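Local coordinates for protein oligogalacturonate-specific porin KdgM (Dickeya dadantii, PDB 4FQE) that forms a monomeric outer-membrane beta-barrel channel specific for oligogalacturonides and is required for full virulence of the bacterium, at residues 2-7 and 18-23; 36-41 and 59-64; 73-78 and 96-101. All blocks are in the same frame, centred on the assembly; numbering follows the deposited sequence. Where two conformers were deposited one is given.

Contact 1. Residues 2-7 and 18-23. With C8E ((hydroxyethyloxy)tri(ethyloxy)octane), chain G.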
loop_
_atom_site.group_PDB
_atom_site.type_symbol
_atom_site.label_atom_id
_atom_site.label_comp_id
_atom_site.label_asym_id
_atom_site.label_seq_id
_atom_site.Cartn_x
_atom_site.Cartn_y
_atom_site.Cartn_z
ATOM N N SER A 2 -8.563 9.855 -5.127
ATOM C CA SER A 2 -9.278 8.920 -4.323
ATOM C C SER A 2 -9.060 9.183 -2.818
ATOM O O SER A 2 -8.068 9.790 -2.395
ATOM C CB SER A 2 -8.973 7.486 -4.777
ATOM O OG SER A 2 -7.668 7.108 -4.443
ATOM N N ILE A 3 -10.058 8.800 -2.029
ATOM C CA ILE A 3 -9.999 8.866 -0.580
ATOM C C ILE A 3 -10.307 7.441 -0.085
ATOM O O ILE A 3 -11.294 6.820 -0.496
ATOM C CB ILE A 3 -11.032 9.869 -0.040
ATOM C CG1 ILE A 3 -10.710 11.283 -0.528
ATOM C CG2 ILE A 3 -11.093 9.850 1.494
ATOM C CD1 ILE A 3 -11.844 12.277 -0.318
ATOM N N ASP A 4 -9.442 6.932 0.774
ATOM C CA ASP A 4 -9.463 5.553 1.173
ATOM C C ASP A 4 -9.525 5.553 2.691
ATOM O O ASP A 4 -8.599 5.989 3.358
ATOM C CB ASP A 4 -8.211 4.830 0.639
ATOM C CG ASP A 4 -8.221 3.329 0.916
ATOM O OD1 ASP A 4 -8.365 2.901 2.066
ATOM O OD2 ASP A 4 -7.959 2.581 -0.043
ATOM N N TYR A 5 -10.625 5.035 3.216
ATOM C CA TYR A 5 -10.746 4.767 4.622
ATOM C C TYR A 5 -10.569 3.282 4.927
ATOM O O TYR A 5 -11.081 2.432 4.202
ATOM C CB TYR A 5 -12.139 5.165 5.132
ATOM C CG TYR A 5 -12.378 4.601 6.523
ATOM C CD1 TYR A 5 -11.727 5.148 7.633
ATOM C CD2 TYR A 5 -13.177 3.483 6.717
ATOM C CE1 TYR A 5 -11.924 4.614 8.900
ATOM C CE2 TYR A 5 -13.375 2.935 7.980
ATOM C CZ TYR A 5 -12.739 3.513 9.063
ATOM O OH TYR A 5 -12.945 2.970 10.307
ATOM N N ARG A 6 -9.840 2.977 5.993
ATOM C CA ARG A 6 -9.542 1.587 6.341
ATOM C C ARG A 6 -9.525 1.423 7.864
ATOM O O ARG A 6 -8.983 2.270 8.579
ATOM C CB ARG A 6 -8.189 1.140 5.735
ATOM C CG ARG A 6 -7.912 -0.347 5.863
ATOM C CD ARG A 6 -6.593 -0.758 5.201
ATOM N NE ARG A 6 -5.450 -0.352 6.024
ATOM C CZ ARG A 6 -4.176 -0.370 5.639
ATOM N NH1 ARG A 6 -3.834 -0.777 4.424
ATOM N NH2 ARG A 6 -3.232 0.024 6.505
ATOM N N HIS A 7 -10.117 0.336 8.339
ATOM C CA HIS A 7 -10.088 -0.077 9.747
ATOM C C HIS A 7 -9.356 -1.378 9.853
ATOM O O HIS A 7 -9.576 -2.305 9.045
ATOM C CB HIS A 7 -11.509 -0.215 10.285
ATOM C CG HIS A 7 -11.583 -0.528 11.769
ATOM N ND1 HIS A 7 -11.514 0.423 12.708
ATOM C CD2 HIS A 7 -11.731 -1.734 12.445
ATOM C CE1 HIS A 7 -11.599 -0.117 13.924
ATOM N NE2 HIS A 7 -11.749 -1.444 13.776
ATOM N N LYS A 18 -6.766 0.117 14.569
ATOM C CA LYS A 18 -6.166 1.229 13.835
ATOM C C LYS A 18 -7.154 1.722 12.794
ATOM O O LYS A 18 -7.904 0.917 12.190
ATOM C CB LYS A 18 -4.866 0.806 13.135
ATOM C CG LYS A 18 -3.800 0.157 14.017
ATOM C CD LYS A 18 -2.631 -0.327 13.148
ATOM C CE LYS A 18 -1.507 -1.012 13.927
ATOM N NZ LYS A 18 -0.185 -0.745 13.261
ATOM N N ASP A 19 -7.164 3.030 12.565
ATOM C CA ASP A 19 -7.901 3.611 11.458
ATOM C C ASP A 19 -7.010 4.534 10.639
ATOM O O ASP A 19 -6.020 5.102 11.144
ATOM C CB ASP A 19 -9.110 4.398 11.960
ATOM C CG ASP A 19 -10.171 3.510 12.583
ATOM O OD1 ASP A 19 -11.002 2.928 11.870
ATOM O OD2 ASP A 19 -10.203 3.393 13.817
ATOM N N ARG A 20 -7.371 4.702 9.379
ATOM C CA ARG A 20 -6.623 5.619 8.515
ATOM C C ARG A 20 -7.499 6.298 7.478
ATOM O O ARG A 20 -8.520 5.763 7.052
ATOM C CB ARG A 20 -5.462 4.882 7.820
ATOM C CG ARG A 20 -5.860 3.934 6.686
ATOM C CD ARG A 20 -5.987 4.627 5.328
ATOM N NE ARG A 20 -6.081 3.685 4.198
ATOM C CZ ARG A 20 -5.088 2.963 3.701
ATOM N NH1 ARG A 20 -3.853 3.043 4.188
ATOM N NH2 ARG A 20 -5.340 2.130 2.690
ATOM N N LEU A 21 -7.068 7.467 7.015
ATOM C CA LEU A 21 -7.674 8.071 5.864
ATOM C C LEU A 21 -6.553 8.514 4.932
ATOM O O LEU A 21 -5.747 9.319 5.340
ATOM C CB LEU A 21 -8.469 9.299 6.264
ATOM C CG LEU A 21 -9.478 9.717 5.200
ATOM C CD1 LEU A 21 -10.635 8.741 5.364
ATOM C CD2 LEU A 21 -9.940 11.185 5.336
ATOM N N LEU A 22 -6.577 8.009 3.707
ATOM C CA LEU A 22 -5.481 8.170 2.720
ATOM C C LEU A 22 -6.073 8.781 1.479
ATOM O O LEU A 22 -6.970 8.203 0.859
ATOM C CB LEU A 22 -4.830 6.819 2.397
ATOM C CG LEU A 22 -3.926 6.688 1.144
ATOM C CD1 LEU A 22 -2.684 7.557 1.265
ATOM C CD2 LEU A 22 -3.565 5.209 0.935
ATOM N N ILE A 23 -5.571 9.968 1.130
ATOM C CA ILE A 23 -6.016 10.684 -0.029
ATOM C C ILE A 23 -4.874 10.719 -1.028
ATOM O O ILE A 23 -3.759 11.066 -0.662
ATOM C CB ILE A 23 -6.362 12.147 0.368
ATOM C CG1 ILE A 23 -7.278 12.174 1.591
ATOM C CG2 ILE A 23 -7.018 12.869 -0.795
ATOM C CD1 ILE A 23 -7.275 13.578 2.238
HETATM C C1 C8E G . -13.175 9.234 4.068
HETATM C C2 C8E G . -14.194 8.125 3.940
HETATM C C3 C8E G . -14.024 7.306 2.658
HETATM C C4 C8E G . -14.195 8.150 1.399
HETATM C C5 C8E G . -15.607 8.717 1.233
HETATM C C6 C8E G . -15.655 10.247 1.257
HETATM C C7 C8E G . -15.960 10.820 -0.122
HETATM C C8 C8E G . -16.552 12.229 -0.041
HETATM O O9 C8E G . -17.356 12.531 -1.182
HETATM C C10 C8E G . -18.641 11.923 -1.066
HETATM C C11 C8E G . -19.572 12.220 -2.213
HETATM O O12 C8E G . -20.490 11.124 -2.362
HETATM C C13 C8E G . -21.270 10.779 -1.189
HETATM C C14 C8E G . -22.648 11.417 -1.215
HETATM O O15 C8E G . -23.315 11.109 0.029
HETATM C C16 C8E G . -22.926 11.922 1.135
HETATM C C17 C8E G . -22.468 11.139 2.339
HETATM O O18 C8E G . -21.697 12.014 3.167
HETATM C C19 C8E G . -20.585 11.408 3.806
HETATM C C20 C8E G . -19.297 11.984 3.251
HETATM O O21 C8E G . -18.310 11.986 4.291
HETATM O O HOH W 1 -6.351 7.000 -1.624
#
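Arg-20 turns CG into the slot between its backbone N and carbonyl carbon (chi1 74°), and chi2 (86°) then sets CD. Asp-4 OD1 lies at the edge of its guanidinium, Arg-6 over one face and Leu-22 CD2 over the other. NE and NH2 of Arg-20 both grip Asp-4 OD1, each at 3.2 Å, in the guanidinium plane but from above the carboxylate plane. Tyr-189 OH adds a hydrogen bond to the same oxygen, and Arg-20 NH1 pairs with Glu-36. The guanidinium of Arg-6 stacks on Arg-20, centres 4.0 Å apart and planes at 28°, two like charges whose repulsion nearby carboxylates probably ease. Also on this side of the sheet, water 1 joins Ser-2 OG to the Leu-22 carbonyl. On the other side, Asp-19 OD1 takes a straight bond from His-7 ND1 at 2.7 Å, in the imidazole plane, and a very short one from Tyr-5 OH, modelled at 2.5 Å. Further along, Ile-3 CG2 meets Leu-21 CG at 4.0 Å, and C3 of a detergent tail comes to 3.8 Å from Tyr-5 CB. Antiparallel strands 2-9 and 18-26 form the first hairpin of the barrel, flanked by strand 205-215, which closes it, and strand 31-40.

Contact 2. Residues 36-41 and 59-64. With C8E ((hydroxyethyloxy)tri(ethyloxy)octane), chain F.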
loop_
_atom_site.group_PDB
_atom_site.type_symbol
_atom_site.label_atom_id
_atom_site.label_comp_id
_atom_site.label_asym_id
_atom_site.label_seq_id
_atom_site.Cartn_x
_atom_site.Cartn_y
_atom_site.Cartn_z
ATOM N N GLU A 36 -1.758 10.857 4.271
ATOM C CA GLU A 36 -2.501 9.891 5.068
ATOM C C GLU A 36 -2.482 10.348 6.518
ATOM O O GLU A 36 -1.439 10.766 7.011
ATOM C CB GLU A 36 -1.903 8.497 4.955
ATOM C CG GLU A 36 -2.687 7.444 5.703
ATOM C CD GLU A 36 -2.220 6.021 5.427
ATOM O OE1 GLU A 36 -1.168 5.816 4.751
ATOM O OE2 GLU A 36 -2.917 5.078 5.914
ATOM N N VAL A 37 -3.633 10.273 7.177
ATOM C CA VAL A 37 -3.716 10.493 8.604
ATOM C C VAL A 37 -4.122 9.169 9.237
ATOM O O VAL A 37 -4.931 8.434 8.663
ATOM C CB VAL A 37 -4.683 11.643 8.954
ATOM C CG1 VAL A 37 -4.177 12.923 8.319
ATOM C CG2 VAL A 37 -6.126 11.351 8.547
ATOM N N LYS A 38 -3.497 8.846 10.364
ATOM C CA LYS A 38 -3.643 7.548 11.001
ATOM C C LYS A 38 -3.888 7.782 12.466
ATOM O O LYS A 38 -3.282 8.671 13.044
ATOM C CB LYS A 38 -2.354 6.714 10.833
ATOM C CG LYS A 38 -1.795 6.652 9.421
ATOM C CD LYS A 38 -0.444 5.917 9.367
ATOM C CE LYS A 38 0.081 5.832 7.956
ATOM N NZ LYS A 38 1.452 5.251 7.844
ATOM N N TRP A 39 -4.797 6.999 13.044
ATOM C CA TRP A 39 -5.002 6.972 14.478
ATOM C C TRP A 39 -5.303 5.573 14.983
ATOM O O TRP A 39 -5.915 4.759 14.266
ATOM C CB TRP A 39 -6.087 7.968 14.863
ATOM C CG TRP A 39 -7.483 7.731 14.325
ATOM C CD1 TRP A 39 -8.599 7.272 15.032
ATOM C CD2 TRP A 39 -7.989 8.020 12.974
ATOM N NE1 TRP A 39 -9.709 7.223 14.225
ATOM C CE2 TRP A 39 -9.417 7.665 12.983
ATOM C CE3 TRP A 39 -7.427 8.498 11.804
ATOM C CZ2 TRP A 39 -10.213 7.783 11.853
ATOM C CZ3 TRP A 39 -8.245 8.623 10.674
ATOM C CH2 TRP A 39 -9.601 8.256 10.696
ATOM N N ALA A 40 -4.848 5.271 16.198
ATOM C CA ALA A 40 -4.839 3.914 16.729
ATOM C C ALA A 40 -4.989 3.940 18.233
ATOM O O ALA A 40 -4.516 4.877 18.903
ATOM C CB ALA A 40 -3.563 3.183 16.342
ATOM N N GLN A 41 -5.639 2.916 18.783
ATOM C CA GLN A 41 -5.889 2.854 20.232
ATOM C C GLN A 41 -5.489 1.497 20.780
ATOM O O GLN A 41 -5.788 0.473 20.149
ATOM C CB GLN A 41 -7.371 3.124 20.535
ATOM C CG GLN A 41 -7.770 4.606 20.519
ATOM C CD GLN A 41 -9.052 4.915 21.293
ATOM O OE1 GLN A 41 -9.152 4.663 22.504
ATOM N NE2 GLN A 41 -10.037 5.488 20.598
ATOM N N GLY A 59 -0.690 9.792 13.628
ATOM C CA GLY A 59 0.397 10.027 12.687
ATOM C C GLY A 59 -0.085 10.520 11.349
ATOM O O GLY A 59 -1.275 10.479 11.059
ATOM N N THR A 60 0.858 11.005 10.529
ATOM C CA THR A 60 0.529 11.413 9.182
ATOM C C THR A 60 1.670 11.046 8.267
ATOM O O THR A 60 2.838 11.207 8.655
ATOM C CB THR A 60 0.270 12.910 9.053
ATOM O OG1 THR A 60 0.739 13.561 10.229
ATOM C CG2 THR A 60 -1.215 13.216 8.911
ATOM N N GLU A 61 1.339 10.619 7.059
ATOM C CA GLU A 61 2.378 10.321 6.058
ATOM C C GLU A 61 2.096 11.012 4.738
ATOM O O GLU A 61 0.966 11.093 4.296
ATOM C CB GLU A 61 2.543 8.820 5.868
ATOM C CG GLU A 61 3.680 8.419 4.919
ATOM C CD GLU A 61 3.875 6.920 4.841
ATOM O OE1 GLU A 61 2.878 6.204 4.678
ATOM O OE2 GLU A 61 5.030 6.434 4.956
ATOM N N VAL A 62 3.149 11.536 4.111
ATOM C CA VAL A 62 3.026 12.086 2.775
ATOM C C VAL A 62 4.007 11.365 1.879
ATOM O O VAL A 62 5.105 11.009 2.304
ATOM C CB VAL A 62 3.278 13.615 2.727
ATOM C CG1 VAL A 62 4.668 13.948 3.251
ATOM C CG2 VAL A 62 3.088 14.129 1.303
ATOM N N VAL A 63 3.590 11.127 0.640
ATOM C CA VAL A 63 4.393 10.388 -0.344
ATOM C C VAL A 63 4.321 11.186 -1.633
ATOM O O VAL A 63 3.237 11.579 -2.062
ATOM C CB VAL A 63 3.839 8.959 -0.627
ATOM C CG1 VAL A 63 4.744 8.149 -1.589
ATOM C CG2 VAL A 63 3.611 8.182 0.670
ATOM N N ALA A 64 5.469 11.402 -2.244
ATOM C CA ALA A 64 5.570 11.878 -3.630
ATOM C C ALA A 64 6.318 10.836 -4.459
ATOM O O ALA A 64 7.232 10.198 -3.970
ATOM C CB ALA A 64 6.295 13.224 -3.677
HETATM C C1 C8E F . 7.783 16.495 -3.542
HETATM C C2 C8E F . 8.565 16.297 -2.256
HETATM C C3 C8E F . 7.749 15.782 -1.057
HETATM C C4 C8E F . 6.345 16.357 -0.964
HETATM C C5 C8E F . 5.905 16.628 0.472
HETATM C C6 C8E F . 4.655 17.509 0.470
HETATM C C7 C8E F . 4.162 17.875 1.880
HETATM C C8 C8E F . 4.654 19.249 2.349
HETATM O O9 C8E F . 3.841 19.754 3.413
HETATM C C10 C8E F . 4.542 20.304 4.537
HETATM C C11 C8E F . 3.606 21.226 5.312
HETATM O O12 C8E F . 3.230 20.647 6.569
HETATM C C13 C8E F . 1.816 20.653 6.826
HETATM C C14 C8E F . 1.507 20.387 8.304
HETATM O O15 C8E F . 2.535 19.589 8.923
HETATM C C16 C8E F . 2.079 18.393 9.569
HETATM C C17 C8E F . 3.191 17.341 9.577
HETATM O O18 C8E F . 3.293 16.744 8.276
HETATM C C19 C8E F . 3.250 15.313 8.234
HETATM C C20 C8E F . 4.448 14.752 7.470
HETATM O O21 C8E F . 5.491 15.727 7.357
HETATM O O HOH W 2 0.571 6.892 3.167
#
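Glu-61 OE1 gathers two partners: Lys-38 NZ of strand 31-40, in a long salt bridge at 3.6 Å, and water 2, which donates to it at 2.8 Å. The same water donates to Glu-36 OE1 at 2.6 Å and so sits between two carboxylates whose OE1 atoms are 4.1 Å apart, with planes turned 40° from each other. Both glutamates start with CG anti to the backbone N (chi1 -177° in Glu-36, -176° in Glu-61), and their extended chains slant across one another. Arg-20 holds Glu-36 OE2 and Arg-92 holds Glu-61 OE2, while Lys-38 NZ has its stronger salt bridge with Glu-83. This is a row of charge running from strand to strand over one face of an antiparallel barrel wall. Beneath it the backbones pair at Glu-36 with Glu-61 and at Lys-38 with Gly-59, the Glu-36 N to Glu-61 O bond measuring 2.7 Å. Val-37 and Thr-60 lie side by side on the opposite face. Along that face runs a detergent molecule, consistent with the charged face turning to the barrel interior: its C19 is 3.7 Å from Thr-60 OG1, and its C1 is 3.6 Å from Ala-64 CB.

Contact 3. Residues 73-78 and 96-101. With C8E ((hydroxyethyloxy)tri(ethyloxy)octane), chain H.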
loop_
_atom_site.group_PDB
_atom_site.type_symbol
_atom_site.label_atom_id
_atom_site.label_comp_id
_atom_site.label_asym_id
_atom_site.label_seq_id
_atom_site.Cartn_x
_atom_site.Cartn_y
_atom_site.Cartn_z
ATOM N N VAL A 73 4.437 -3.132 -20.541
ATOM C CA VAL A 73 4.747 -4.161 -19.579
ATOM C C VAL A 73 5.517 -3.668 -18.357
ATOM O O VAL A 73 5.096 -3.926 -17.234
ATOM C CB VAL A 73 5.538 -5.301 -20.246
ATOM C CG1 VAL A 73 5.873 -6.382 -19.231
ATOM C CG2 VAL A 73 4.741 -5.900 -21.422
ATOM N N PHE A 74 6.657 -2.994 -18.559
ATOM C CA PHE A 74 7.569 -2.677 -17.436
ATOM C C PHE A 74 7.467 -1.200 -17.039
ATOM O O PHE A 74 7.387 -0.329 -17.901
ATOM C CB PHE A 74 9.041 -3.012 -17.795
ATOM C CG PHE A 74 9.307 -4.480 -17.990
ATOM C CD1 PHE A 74 9.120 -5.384 -16.937
ATOM C CD2 PHE A 74 9.706 -4.981 -19.234
ATOM C CE1 PHE A 74 9.354 -6.738 -17.121
ATOM C CE2 PHE A 74 9.918 -6.331 -19.419
ATOM C CZ PHE A 74 9.757 -7.209 -18.365
ATOM N N SER A 75 7.464 -0.930 -15.732
ATOM C CA SER A 75 7.547 0.424 -15.221
ATOM C C SER A 75 8.406 0.457 -13.947
ATOM O O SER A 75 8.593 -0.551 -13.288
ATOM C CB SER A 75 6.141 0.983 -14.944
ATOM O OG SER A 75 5.488 0.220 -13.949
ATOM N N ILE A 76 8.973 1.615 -13.647
ATOM C CA ILE A 76 9.713 1.810 -12.414
ATOM C C ILE A 76 9.233 3.097 -11.750
ATOM O O ILE A 76 8.976 4.098 -12.443
ATOM C CB ILE A 76 11.225 1.871 -12.650
ATOM C CG1 ILE A 76 11.562 2.960 -13.668
ATOM C CG2 ILE A 76 11.724 0.515 -13.117
ATOM C CD1 ILE A 76 13.036 3.193 -13.805
ATOM N N GLU A 77 9.089 3.041 -10.415
ATOM C CA GLU A 77 8.522 4.122 -9.583
ATOM C C GLU A 77 9.426 4.452 -8.394
ATOM O O GLU A 77 9.394 3.750 -7.396
ATOM C CB GLU A 77 7.130 3.725 -9.064
ATOM C CG GLU A 77 6.481 4.756 -8.120
ATOM C CD GLU A 77 5.194 4.244 -7.479
ATOM O OE1 GLU A 77 4.613 4.967 -6.658
ATOM O OE2 GLU A 77 4.751 3.120 -7.769
ATOM N N PRO A 78 10.252 5.514 -8.496
ATOM C CA PRO A 78 10.990 5.961 -7.324
ATOM C C PRO A 78 10.055 6.803 -6.484
ATOM O O PRO A 78 9.174 7.456 -7.031
ATOM C CB PRO A 78 12.118 6.807 -7.904
ATOM C CG PRO A 78 11.648 7.227 -9.247
ATOM C CD PRO A 78 10.759 6.129 -9.732
ATOM N N ARG A 96 9.882 0.940 -6.694
ATOM C CA ARG A 96 8.956 -0.145 -7.017
ATOM C C ARG A 96 9.023 -0.448 -8.519
ATOM O O ARG A 96 8.799 0.423 -9.343
ATOM C CB ARG A 96 7.515 0.215 -6.608
ATOM C CG ARG A 96 6.484 -0.852 -6.984
ATOM C CD ARG A 96 5.182 -0.761 -6.185
ATOM N NE ARG A 96 4.837 0.635 -5.902
ATOM C CZ ARG A 96 4.093 1.058 -4.880
ATOM N NH1 ARG A 96 3.865 2.355 -4.732
ATOM N NH2 ARG A 96 3.584 0.204 -3.995
ATOM N N GLY A 97 9.334 -1.682 -8.863
ATOM C CA GLY A 97 9.227 -2.140 -10.239
ATOM C C GLY A 97 7.956 -2.896 -10.461
ATOM O O GLY A 97 7.528 -3.662 -9.584
ATOM N N ARG A 98 7.353 -2.708 -11.629
ATOM C CA ARG A 98 6.120 -3.396 -11.978
ATOM C C ARG A 98 6.198 -4.043 -13.357
ATOM O O ARG A 98 6.710 -3.444 -14.307
ATOM C CB ARG A 98 4.935 -2.428 -11.923
ATOM C CG ARG A 98 3.613 -3.061 -12.319
ATOM C CD ARG A 98 2.456 -2.072 -12.289
ATOM N NE ARG A 98 1.202 -2.750 -12.627
ATOM C CZ ARG A 98 0.017 -2.158 -12.794
ATOM N NH1 ARG A 98 -0.131 -0.826 -12.676
ATOM N NH2 ARG A 98 -1.031 -2.904 -13.098
ATOM N N ALA A 99 5.690 -5.274 -13.461
ATOM C CA ALA A 99 5.551 -5.958 -14.753
ATOM C C ALA A 99 4.107 -6.398 -14.958
ATOM O O ALA A 99 3.592 -7.159 -14.158
ATOM C CB ALA A 99 6.475 -7.167 -14.814
ATOM N N ASN A 100 3.453 -5.875 -15.986
ATOM C CA ASN A 100 2.177 -6.432 -16.438
ATOM C C ASN A 100 2.370 -7.697 -17.251
ATOM O O ASN A 100 2.700 -7.655 -18.442
ATOM C CB ASN A 100 1.381 -5.405 -17.220
ATOM C CG ASN A 100 1.157 -4.157 -16.427
ATOM O OD1 ASN A 100 0.684 -4.216 -15.299
ATOM N ND2 ASN A 100 1.521 -3.015 -16.989
ATOM N N VAL A 101 2.185 -8.836 -16.591
ATOM C CA VAL A 101 2.343 -10.152 -17.241
ATOM C C VAL A 101 1.264 -10.360 -18.305
ATOM O O VAL A 101 1.554 -10.770 -19.439
ATOM C CB VAL A 101 2.279 -11.303 -16.204
ATOM C CG1 VAL A 101 2.488 -12.661 -16.875
ATOM C CG2 VAL A 101 3.301 -11.070 -15.098
HETATM C C1 C8E H . 15.136 3.063 -2.075
HETATM C C2 C8E H . 16.291 3.951 -2.459
HETATM C C3 C8E H . 16.311 4.107 -3.971
HETATM C C4 C8E H . 15.043 4.781 -4.481
HETATM C C5 C8E H . 15.302 6.179 -5.005
HETATM C C6 C8E H . 15.309 7.166 -3.848
HETATM C C7 C8E H . 14.029 7.984 -3.782
HETATM C C8 C8E H . 14.182 9.167 -2.827
HETATM O O9 C8E H . 14.616 10.325 -3.544
HETATM C C10 C8E H . 14.833 11.470 -2.711
HETATM C C11 C8E H . 14.395 12.732 -3.456
HETATM O O12 C8E H . 13.107 13.178 -3.033
HETATM C C13 C8E H . 12.410 13.987 -3.987
HETATM C C14 C8E H . 11.577 13.112 -4.927
HETATM O O15 C8E H . 10.215 13.552 -5.036
HETATM C C16 C8E H . 9.653 13.494 -6.359
HETATM C C17 C8E H . 9.185 12.097 -6.750
HETATM O O18 C8E H . 10.226 11.407 -7.456
HETATM C C19 C8E H . 10.822 10.345 -6.716
HETATM C C20 C8E H . 12.340 10.449 -6.755
HETATM O O21 C8E H . 12.894 10.301 -5.444
HETATM O O HOH W 3 6.525 0.871 -11.401
#
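Arg-96 takes hold of Glu-77 side-on. NE donates to OE2 of Glu-77 at 3.1 Å, and NH1 donates to the same OE2 and, weakly, to OE1. Both nitrogens approach Glu-77 OE2 from one face of the carboxylate plane, and the two flat groups are turned 35° apart. The bend that swings Arg-96 NE over to the acid lies at chi3 (35°), after a start with CG anti to the backbone N. Glu-77 OE1 is satisfied mainly from outside the pair, by Tyr-94 OH and a salt bridge to Arg-26. Strands 74-85 and 90-100 make an antiparallel hairpin of the barrel wall, and the main chain pairs in both directions at Ser-75 with Arg-98 and at Glu-77 with Arg-96. Near the turn into strand 74-85, Asn-100 N gives its hydrogen to Val-73 O at 2.8 Å, while the amide ND2 of Asn-100 bonds to Ser-72 O. Ser-75 OG and water 3 are hydrogen-bonded at 2.8 Å, and that water donates to the Arg-96 carbonyl at 3.1 Å. On the sheet's other face Phe-74 CE1 rests 3.7 Å from Ala-99 CB. Val-73, from the preceding turn, sets CG1 over one face of the Phe-74 ring.

All three contacts belong to one twelve-stranded antiparallel sheet closed into a barrel, and they follow one another in series along the chain. Contacts 1 and 2 are neighbours, their centres about 9 Å apart on the same side of the chain's centre. They touch where strands 18-26 and 31-40 run side by side, and a probable hydrogen bond from Asp-19 N to Trp-39 O is part of that junction. Contact 3 lies on the opposite side, its centre about 25 Å from that of contact 1 and 26 Å from that of contact 2, although strands 57-69 and 74-85 are sheet neighbours. Consecutive strand pairings of this kind build the wall around the pore.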